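Local coordinates for mitogen activated protein kinase, putative (Leishmania donovani, PDB 4QNY), which probably phosphorylates serine or threonine residues of target proteins as a MAP kinase, and binds an ATP analogue together with magnesium, at residues S204-V209 and R299-Q304; Q128-Q133 and T160-K165; A144-R149 and A325-D330. All coordinates share one frame; numbering follows the deposited sequence.

Interaction 1 (S204-V209 and R299-Q304); sequences SAQIDV and RITVLQ
Each segment sends one side chain to the other's backbone: Gln-206 its amide to the main chain of 299-304, Arg-299 its guanidinium to the carbonyl of Gln-206. This is the C-lobe of a protein kinase, where Arg-299 also forms the salt bridge to Glu-195 that ties the Ala-Pro-Glu motif, which ends the activation segment, to the rest of the lobe. The Arg-299 chain leaves with CG anti to the backbone N and bends at chi3 (-55°), so that NH1 meets Gln-206 O edge-on at 2.9 Å. That bond is weak, and the Glu-195 carboxylate is the stronger partner; NE is held by Val-293 O. Gln-206 folds at chi2 (-62°) and donates from NE2 to Ile-300 O over 2.9 Å, coming down from above the carbonyl plane; NE2 also bonds Pro-296 O. Its other amide atom, OE1, accepts a hydrogen bond from a water, to which Val-302 N in turn donates weakly. Both segments start helices with a capping bond: Ser-204 OG accepts from Gln-206 N, and Thr-301 with Gln-304 forms a capping box. Between the two helix starts Val-209 divides its methyls: its side chain crosses that of Ile-300 at about a right angle, CG1 3.9 Å from Ile-300 CG2, and its CG2 lies 3.8 Å from CG2 of Val-302.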
loop_
_atom_site.group_PDB
_atom_site.type_symbol
_atom_site.label_atom_id
_atom_site.label_comp_id
_atom_site.label_asym_id
_atom_site.label_seq_id
_atom_site.Cartn_x
_atom_site.Cartn_y
_atom_site.Cartn_z
ATOM N N SER A 204 -9.434 11.790 -3.299
ATOM C CA SER A 204 -9.302 11.165 -4.609
ATOM C C SER A 204 -8.140 10.180 -4.651
ATOM O O SER A 204 -7.578 9.822 -3.616
ATOM C CB SER A 204 -9.116 12.230 -5.693
ATOM O OG SER A 204 -7.837 12.834 -5.597
ATOM N N ALA A 205 -7.783 9.753 -5.858
ATOM C CA ALA A 205 -6.694 8.804 -6.059
ATOM C C ALA A 205 -5.327 9.463 -5.877
ATOM O O ALA A 205 -4.293 8.799 -5.953
ATOM C CB ALA A 205 -6.797 8.174 -7.440
ATOM N N GLN A 206 -5.331 10.770 -5.633
ATOM C CA GLN A 206 -4.096 11.523 -5.452
ATOM C C GLN A 206 -3.391 11.177 -4.141
ATOM O O GLN A 206 -2.212 11.492 -3.965
ATOM C CB GLN A 206 -4.377 13.026 -5.511
ATOM C CG GLN A 206 -4.723 13.538 -6.902
ATOM C CD GLN A 206 -3.589 13.342 -7.892
ATOM O OE1 GLN A 206 -3.530 12.332 -8.594
ATOM N NE2 GLN A 206 -2.680 14.308 -7.949
ATOM N N ILE A 207 -4.108 10.530 -3.226
ATOM C CA ILE A 207 -3.515 10.132 -1.953
ATOM C C ILE A 207 -2.513 8.998 -2.153
ATOM O O ILE A 207 -1.612 8.806 -1.338
ATOM C CB ILE A 207 -4.584 9.696 -0.924
ATOM C CG1 ILE A 207 -5.280 8.408 -1.368
ATOM C CG2 ILE A 207 -5.594 10.813 -0.694
ATOM C CD1 ILE A 207 -6.106 7.754 -0.280
ATOM N N ASP A 208 -2.669 8.252 -3.243
ATOM C CA ASP A 208 -1.731 7.186 -3.576
ATOM C C ASP A 208 -0.463 7.768 -4.186
ATOM O O ASP A 208 0.625 7.214 -4.025
ATOM C CB ASP A 208 -2.370 6.179 -4.534
ATOM C CG ASP A 208 -3.417 5.315 -3.856
ATOM O OD1 ASP A 208 -3.338 5.139 -2.622
ATOM O OD2 ASP A 208 -4.317 4.809 -4.559
ATOM N N VAL A 209 -0.611 8.890 -4.885
ATOM C CA VAL A 209 0.528 9.583 -5.478
ATOM C C VAL A 209 1.413 10.149 -4.376
ATOM O O VAL A 209 2.641 10.133 -4.478
ATOM C CB VAL A 209 0.075 10.717 -6.423
ATOM C CG1 VAL A 209 1.277 11.452 -6.999
ATOM C CG2 VAL A 209 -0.797 10.161 -7.538
ATOM N N ARG A 299 -1.329 18.630 -7.380
ATOM C CA ARG A 299 -0.384 17.525 -7.288
ATOM C C ARG A 299 -0.357 16.745 -8.599
ATOM O O ARG A 299 -1.377 16.630 -9.280
ATOM C CB ARG A 299 -0.756 16.607 -6.123
ATOM C CG ARG A 299 0.219 15.470 -5.862
ATOM C CD ARG A 299 -0.278 14.593 -4.725
ATOM N NE ARG A 299 -0.546 15.374 -3.520
ATOM C CZ ARG A 299 -1.551 15.139 -2.684
ATOM N NH1 ARG A 299 -2.393 14.142 -2.918
ATOM N NH2 ARG A 299 -1.716 15.903 -1.613
ATOM N N ILE A 300 0.811 16.216 -8.951
ATOM C CA ILE A 300 0.965 15.469 -10.192
ATOM C C ILE A 300 0.094 14.211 -10.171
ATOM O O ILE A 300 -0.091 13.586 -9.126
ATOM C CB ILE A 300 2.452 15.098 -10.447
ATOM C CG1 ILE A 300 2.682 14.740 -11.917
ATOM C CG2 ILE A 300 2.915 13.977 -9.523
ATOM C CD1 ILE A 300 4.143 14.595 -12.284
ATOM N N THR A 301 -0.471 13.866 -11.323
ATOM C CA THR A 301 -1.301 12.674 -11.432
ATOM C C THR A 301 -0.439 11.480 -11.818
ATOM O O THR A 301 0.737 11.638 -12.142
ATOM C CB THR A 301 -2.427 12.853 -12.466
ATOM O OG1 THR A 301 -1.859 13.062 -13.765
ATOM C CG2 THR A 301 -3.302 14.043 -12.101
ATOM N N VAL A 302 -1.024 10.288 -11.778
ATOM C CA VAL A 302 -0.296 9.071 -12.120
ATOM C C VAL A 302 0.131 9.082 -13.587
ATOM O O VAL A 302 1.272 8.748 -13.911
ATOM C CB VAL A 302 -1.139 7.814 -11.841
ATOM C CG1 VAL A 302 -0.398 6.566 -12.292
ATOM C CG2 VAL A 302 -1.482 7.728 -10.360
ATOM N N LEU A 303 -0.786 9.477 -14.465
ATOM C CA LEU A 303 -0.494 9.581 -15.892
ATOM C C LEU A 303 0.645 10.558 -16.161
ATOM O O LEU A 303 1.582 10.243 -16.895
ATOM C CB LEU A 303 -1.743 10.009 -16.666
ATOM C CG LEU A 303 -2.800 8.935 -16.919
ATOM C CD1 LEU A 303 -4.122 9.571 -17.318
ATOM C CD2 LEU A 303 -2.326 7.969 -17.993
ATOM N N GLN A 304 0.561 11.741 -15.561
ATOM C CA GLN A 304 1.589 12.762 -15.729
ATOM C C GLN A 304 2.930 12.312 -15.155
ATOM O O GLN A 304 3.985 12.606 -15.715
ATOM C CB GLN A 304 1.152 14.071 -15.070
ATOM C CG GLN A 304 -0.013 14.766 -15.755
ATOM C CD GLN A 304 -0.552 15.923 -14.935
ATOM O OE1 GLN A 304 -0.306 16.013 -13.733
ATOM N NE2 GLN A 304 -1.294 16.816 -15.582
HETATM O O HOH W 1 -4.100 10.183 -10.140
#

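Interaction 2 (Q128-Q133 and T160-K165)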
loop_
_atom_site.group_PDB
_atom_site.type_symbol
_atom_site.label_atom_id
_atom_site.label_comp_id
_atom_site.label_asym_id
_atom_site.label_seq_id
_atom_site.Cartn_x
_atom_site.Cartn_y
_atom_site.Cartn_z
ATOM N N GLN A 128 14.290 4.691 -10.693
ATOM C CA GLN A 128 13.456 4.913 -11.871
ATOM C C GLN A 128 12.576 3.706 -12.177
ATOM O O GLN A 128 11.384 3.849 -12.445
ATOM C CB GLN A 128 14.325 5.238 -13.088
ATOM C CG GLN A 128 14.882 6.649 -13.099
ATOM C CD GLN A 128 15.993 6.830 -14.115
ATOM O OE1 GLN A 128 16.576 5.858 -14.594
ATOM N NE2 GLN A 128 16.289 8.080 -14.450
ATOM N N PHE A 129 13.172 2.519 -12.132
ATOM C CA PHE A 129 12.452 1.287 -12.431
ATOM C C PHE A 129 11.442 0.961 -11.332
ATOM O O PHE A 129 10.344 0.482 -11.613
ATOM C CB PHE A 129 13.434 0.128 -12.618
ATOM C CG PHE A 129 12.808 -1.112 -13.193
ATOM C CD1 PHE A 129 11.896 -1.026 -14.230
ATOM C CD2 PHE A 129 13.144 -2.364 -12.705
ATOM C CE1 PHE A 129 11.319 -2.164 -14.764
ATOM C CE2 PHE A 129 12.573 -3.507 -13.235
ATOM C CZ PHE A 129 11.660 -3.407 -14.266
ATOM N N PHE A 130 11.818 1.226 -10.084
ATOM C CA PHE A 130 10.911 1.043 -8.953
ATOM C C PHE A 130 9.695 1.956 -9.063
ATOM O O PHE A 130 8.555 1.505 -8.959
ATOM C CB PHE A 130 11.634 1.311 -7.629
ATOM C CG PHE A 130 12.484 0.169 -7.154
ATOM C CD1 PHE A 130 12.217 -1.129 -7.555
ATOM C CD2 PHE A 130 13.550 0.395 -6.298
ATOM C CE1 PHE A 130 13.001 -2.180 -7.114
ATOM C CE2 PHE A 130 14.335 -0.651 -5.854
ATOM C CZ PHE A 130 14.060 -1.940 -6.263
ATOM N N ILE A 131 9.952 3.242 -9.279
ATOM C CA ILE A 131 8.896 4.248 -9.312
ATOM C C ILE A 131 7.929 4.041 -10.477
ATOM O O ILE A 131 6.713 4.131 -10.301
ATOM C CB ILE A 131 9.489 5.669 -9.387
ATOM C CG1 ILE A 131 10.216 6.006 -8.083
ATOM C CG2 ILE A 131 8.403 6.697 -9.654
ATOM C CD1 ILE A 131 9.336 5.915 -6.853
ATOM N N TYR A 132 8.463 3.754 -11.660
ATOM C CA TYR A 132 7.616 3.562 -12.833
ATOM C C TYR A 132 6.708 2.346 -12.676
ATOM O O TYR A 132 5.535 2.390 -13.044
ATOM C CB TYR A 132 8.454 3.420 -14.104
ATOM C CG TYR A 132 7.607 3.303 -15.352
ATOM C CD1 TYR A 132 7.067 4.433 -15.954
ATOM C CD2 TYR A 132 7.336 2.065 -15.920
ATOM C CE1 TYR A 132 6.285 4.332 -17.089
ATOM C CE2 TYR A 132 6.556 1.955 -17.057
ATOM C CZ TYR A 132 6.035 3.091 -17.637
ATOM O OH TYR A 132 5.258 2.986 -18.768
ATOM N N GLN A 133 7.257 1.261 -12.137
ATOM C CA GLN A 133 6.481 0.045 -11.912
ATOM C C GLN A 133 5.357 0.295 -10.915
ATOM O O GLN A 133 4.250 -0.219 -11.073
ATOM C CB GLN A 133 7.381 -1.087 -11.414
ATOM C CG GLN A 133 8.201 -1.760 -12.501
ATOM C CD GLN A 133 9.143 -2.808 -11.945
ATOM O OE1 GLN A 133 8.927 -4.007 -12.115
ATOM N NE2 GLN A 133 10.196 -2.358 -11.273
ATOM N N THR A 160 15.436 -8.999 -6.562
ATOM C CA THR A 160 16.779 -8.547 -6.909
ATOM C C THR A 160 16.808 -8.128 -8.377
ATOM O O THR A 160 17.696 -7.394 -8.815
ATOM C CB THR A 160 17.834 -9.643 -6.646
ATOM O OG1 THR A 160 17.603 -10.232 -5.362
ATOM C CG2 THR A 160 19.241 -9.061 -6.681
ATOM N N ASN A 161 15.815 -8.591 -9.131
ATOM C CA ASN A 161 15.629 -8.174 -10.515
ATOM C C ASN A 161 15.026 -6.775 -10.597
ATOM O O ASN A 161 14.783 -6.258 -11.689
ATOM C CB ASN A 161 14.731 -9.166 -11.257
ATOM C CG ASN A 161 15.241 -10.591 -11.175
ATOM O OD1 ASN A 161 15.184 -11.224 -10.121
ATOM N ND2 ASN A 161 15.737 -11.108 -12.295
ATOM N N CYS A 162 14.777 -6.186 -9.429
ATOM C CA CYS A 162 14.114 -4.889 -9.287
ATOM C C CYS A 162 12.678 -4.915 -9.811
ATOM O O CYS A 162 12.073 -3.865 -10.028
ATOM C CB CYS A 162 14.912 -3.785 -9.988
ATOM S SG CYS A 162 16.358 -3.215 -9.067
ATOM N N ASP A 163 12.137 -6.114 -10.007
ATOM C CA ASP A 163 10.726 -6.262 -10.346
ATOM C C ASP A 163 9.887 -5.857 -9.143
ATOM O O ASP A 163 10.250 -6.141 -8.004
ATOM C CB ASP A 163 10.408 -7.698 -10.768
ATOM C CG ASP A 163 11.048 -8.074 -12.093
ATOM O OD1 ASP A 163 11.379 -7.161 -12.878
ATOM O OD2 ASP A 163 11.217 -9.284 -12.349
ATOM N N LEU A 164 8.764 -5.193 -9.394
ATOM C CA LEU A 164 7.969 -4.619 -8.316
ATOM C C LEU A 164 6.520 -5.094 -8.357
ATOM O O LEU A 164 5.938 -5.240 -9.430
ATOM C CB LEU A 164 8.030 -3.090 -8.386
ATOM C CG LEU A 164 7.469 -2.268 -7.225
ATOM C CD1 LEU A 164 8.324 -1.030 -7.020
ATOM C CD2 LEU A 164 6.022 -1.874 -7.477
ATOM N N LYS A 165 5.945 -5.336 -7.179
ATOM C CA LYS A 165 4.545 -5.740 -7.066
ATOM C C LYS A 165 3.871 -5.104 -5.851
ATOM O O LYS A 165 4.351 -5.235 -4.724
ATOM C CB LYS A 165 4.426 -7.265 -6.984
ATOM C CG LYS A 165 4.754 -7.992 -8.279
ATOM C CD LYS A 165 4.489 -9.482 -8.164
ATOM C CE LYS A 165 4.889 -10.211 -9.436
ATOM N NZ LYS A 165 4.659 -11.679 -9.329
#
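Two backbone carbonyls grip NE2 of Gln-133, a buried residue of helix 124-143. Cys-162 O takes it across the contact at 2.7 Å, nearly straight at 169° and with each group in the plane of the other. Phe-129 O, one turn back in the same helix, lies 2.9 Å from Gln-133 NE2, which approaches from above the carbonyl plane. That oxygen also accepts the helical bond from Gln-133 N. With both bonds close to the amide plane, the rotation of the group is fixed. The same NE2 rests 3.1 Å above the Phe-129 ring, over its centre. OE1 then points to the strand and accepts from Leu-164 N at 3.0 Å, with Asn-82 ND2 as a weak second donor. The chain reaches this far because it runs extended beyond CG (chi2 176°).

Cys-162 has a left-handed backbone (phi 63°), and its side chain comes in between the two phenylalanines. CB meets the edge of Phe-129, 3.5 Å from CD2, while SG approaches the Phe-130 ring obliquely, 4.5 Å from its centroid, a sulfur-aromatic contact. Farther along, Leu-164 lays CD1 against the helix backbone, 3.2 Å from Phe-130 O. The result is a β-hairpin, strands 156-158 and 164-166, docked by its turn on a helix of the kinase C-lobe; Asn-155 and Asp-168, which bind the magnesium, flank its two strands in sequence, while the Leu-164 side chain stays about 13 Å from the metal.

Interaction 3 (A144-R149 and A325-D330)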
loop_
_atom_site.group_PDB
_atom_site.type_symbol
_atom_site.label_atom_id
_atom_site.label_comp_id
_atom_site.label_asym_id
_atom_site.label_seq_id
_atom_site.Cartn_x
_atom_site.Cartn_y
_atom_site.Cartn_z
ATOM N N ALA A 144 -9.551 0.873 -12.528
ATOM C CA ALA A 144 -10.589 -0.059 -12.106
ATOM C C ALA A 144 -11.527 0.587 -11.090
ATOM O O ALA A 144 -12.425 -0.066 -10.558
ATOM C CB ALA A 144 -9.965 -1.320 -11.527
ATOM N N GLY A 145 -11.312 1.873 -10.826
ATOM C CA GLY A 145 -12.155 2.625 -9.912
ATOM C C GLY A 145 -11.815 2.378 -8.457
ATOM O O GLY A 145 -12.653 2.559 -7.573
ATOM N N VAL A 146 -10.575 1.969 -8.206
ATOM C CA VAL A 146 -10.147 1.614 -6.860
ATOM C C VAL A 146 -8.980 2.475 -6.381
ATOM O O VAL A 146 -8.038 2.736 -7.129
ATOM C CB VAL A 146 -9.739 0.126 -6.780
ATOM C CG1 VAL A 146 -9.413 -0.265 -5.347
ATOM C CG2 VAL A 146 -10.845 -0.760 -7.337
ATOM N N ILE A 147 -9.059 2.917 -5.130
ATOM C CA ILE A 147 -7.967 3.638 -4.489
ATOM C C ILE A 147 -7.301 2.728 -3.462
ATOM O O ILE A 147 -7.981 2.105 -2.649
ATOM C CB ILE A 147 -8.462 4.927 -3.807
ATOM C CG1 ILE A 147 -9.073 5.874 -4.842
ATOM C CG2 ILE A 147 -7.328 5.611 -3.058
ATOM C CD1 ILE A 147 -9.723 7.100 -4.241
ATOM N N HIS A 148 -5.974 2.648 -3.501
ATOM C CA HIS A 148 -5.241 1.735 -2.629
ATOM C C HIS A 148 -5.306 2.154 -1.162
ATOM O O HIS A 148 -5.510 1.311 -0.286
ATOM C CB HIS A 148 -3.782 1.627 -3.072
ATOM C CG HIS A 148 -3.041 0.501 -2.422
ATOM N ND1 HIS A 148 -2.416 0.628 -1.200
ATOM C CD2 HIS A 148 -2.832 -0.776 -2.820
ATOM C CE1 HIS A 148 -1.850 -0.520 -0.875
ATOM N NE2 HIS A 148 -2.088 -1.390 -1.841
ATOM N N ARG A 149 -5.098 3.448 -0.908
ATOM C CA ARG A 149 -5.255 4.055 0.420
ATOM C C ARG A 149 -4.145 3.643 1.407
ATOM O O ARG A 149 -3.959 4.279 2.446
ATOM C CB ARG A 149 -6.658 3.722 0.974
ATOM C CG ARG A 149 -6.920 4.043 2.441
ATOM C CD ARG A 149 -6.764 5.521 2.761
ATOM N NE ARG A 149 -6.334 5.703 4.144
ATOM C CZ ARG A 149 -7.134 6.069 5.138
ATOM N NH1 ARG A 149 -6.646 6.199 6.363
ATOM N NH2 ARG A 149 -8.419 6.311 4.910
ATOM N N ALA A 325 -10.835 -3.328 -16.411
ATOM C CA ALA A 325 -12.264 -3.423 -16.141
ATOM C C ALA A 325 -12.600 -2.830 -14.777
ATOM O O ALA A 325 -11.790 -2.881 -13.850
ATOM C CB ALA A 325 -12.726 -4.868 -16.218
ATOM N N LEU A 326 -13.799 -2.269 -14.661
ATOM C CA LEU A 326 -14.233 -1.637 -13.422
ATOM C C LEU A 326 -14.550 -2.669 -12.346
ATOM O O LEU A 326 -15.325 -3.597 -12.572
ATOM C CB LEU A 326 -15.460 -0.758 -13.673
ATOM C CG LEU A 326 -15.873 0.177 -12.535
ATOM C CD1 LEU A 326 -15.349 1.584 -12.783
ATOM C CD2 LEU A 326 -17.384 0.184 -12.357
ATOM N N PHE A 327 -13.942 -2.503 -11.175
ATOM C CA PHE A 327 -14.232 -3.363 -10.034
ATOM C C PHE A 327 -15.592 -3.002 -9.447
ATOM O O PHE A 327 -15.853 -1.839 -9.141
ATOM C CB PHE A 327 -13.137 -3.235 -8.972
ATOM C CG PHE A 327 -13.363 -4.089 -7.755
ATOM C CD1 PHE A 327 -13.011 -5.429 -7.756
ATOM C CD2 PHE A 327 -13.915 -3.549 -6.605
ATOM C CE1 PHE A 327 -13.213 -6.214 -6.637
ATOM C CE2 PHE A 327 -14.120 -4.329 -5.483
ATOM C CZ PHE A 327 -13.769 -5.664 -5.499
ATOM N N ARG A 328 -16.461 -3.997 -9.297
ATOM C CA ARG A 328 -17.799 -3.747 -8.771
ATOM C C ARG A 328 -17.866 -3.961 -7.261
ATOM O O ARG A 328 -17.636 -5.065 -6.766
ATOM C CB ARG A 328 -18.829 -4.633 -9.471
ATOM C CG ARG A 328 -20.240 -4.477 -8.920
ATOM C CD ARG A 328 -21.260 -5.216 -9.767
ATOM N NE ARG A 328 -20.633 -6.174 -10.672
ATOM C CZ ARG A 328 -21.305 -7.038 -11.425
ATOM N NH1 ARG A 328 -22.630 -7.070 -11.379
ATOM N NH2 ARG A 328 -20.652 -7.874 -12.221
ATOM N N PHE A 329 -18.190 -2.891 -6.539
ATOM C CA PHE A 329 -18.303 -2.934 -5.085
ATOM C C PHE A 329 -19.717 -3.286 -4.634
ATOM O O PHE A 329 -20.660 -2.544 -4.902
ATOM C CB PHE A 329 -17.907 -1.587 -4.472
ATOM C CG PHE A 329 -16.498 -1.161 -4.777
ATOM C CD1 PHE A 329 -15.469 -1.436 -3.891
ATOM C CD2 PHE A 329 -16.207 -0.463 -5.938
ATOM C CE1 PHE A 329 -14.173 -1.035 -4.164
ATOM C CE2 PHE A 329 -14.914 -0.060 -6.217
ATOM C CZ PHE A 329 -13.896 -0.345 -5.329
ATOM N N ASP A 330 -19.856 -4.414 -3.942
ATOM C CA ASP A 330 -21.122 -4.786 -3.314
ATOM C C ASP A 330 -20.886 -5.718 -2.130
ATOM O O ASP A 330 -20.402 -5.293 -1.082
ATOM C CB ASP A 330 -22.068 -5.447 -4.320
ATOM C CG ASP A 330 -22.877 -4.437 -5.112
ATOM O OD1 ASP A 330 -23.768 -3.791 -4.518
ATOM O OD2 ASP A 330 -22.625 -4.290 -6.327
#
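Ala-144 closes helix 124-143 just before the His-Arg-Asp motif of the kinase catalytic loop, and it meets a C-terminal tail that crosses back past helix 62-77. Its carbonyl oxygen accepts from Phe-327 N at 2.9 Å, on a lone pair and close to straight (161°). This is the sole hydrogen bond between the two segments, and it fixes the tail where the helix ends. The methyl group of Ala-144 lies against the tail as well, CB standing 3.3 Å from Ala-325 O.

Gly-145 follows with positive phi in a Schellman motif that ends the helix and turns the chain toward strand 146-147. Its carbonyl oxygen approaches the edge of the Phe-329 ring, 3.7 Å from CE2. Val-146 is the apolar centre: CG2, anti to its own carbonyl carbon, touches two aromatic residues at once, 3.7 Å from CB of Phe-327 and equally close to CZ of Phe-329, while Leu-74 of helix 62-77 packs on the same valine. Beyond it the chain turns away from the tail.

On the tail, Phe-327 stretches with CG anti to the backbone N (chi1 180°) to reach Leu-74 and an edge-to-face contact with His-77, while Phe-329, with CG beside its backbone N instead, sets a ring face beneath its neighbour: CD2 of Phe-327 stands 3.4 Å above that ring, over its centre.

Helix 124-143 is the common thread: interaction 2 involves its first half, interaction 3 begins where it ends, and Val-302 of interaction 1 packs on its His-139 and His-142. Centres of interactions 1 and 3 are about 16 Å apart, yet the two touch directly, since Asp-208 OD2 and OD1 receive the backbone N-H groups of His-148 and Arg-149. Helix 206-219 thereby holds the catalytic loop. Interaction 2 is more remote, its centre about 19 Å from that of interaction 1 and 23 Å from that of interaction 3. Along the chain interaction 2 closes before interaction 1 opens, interaction 1 is nested within interaction 3, and interactions 2 and 3 cross without touching, so helix 124-143 connects them.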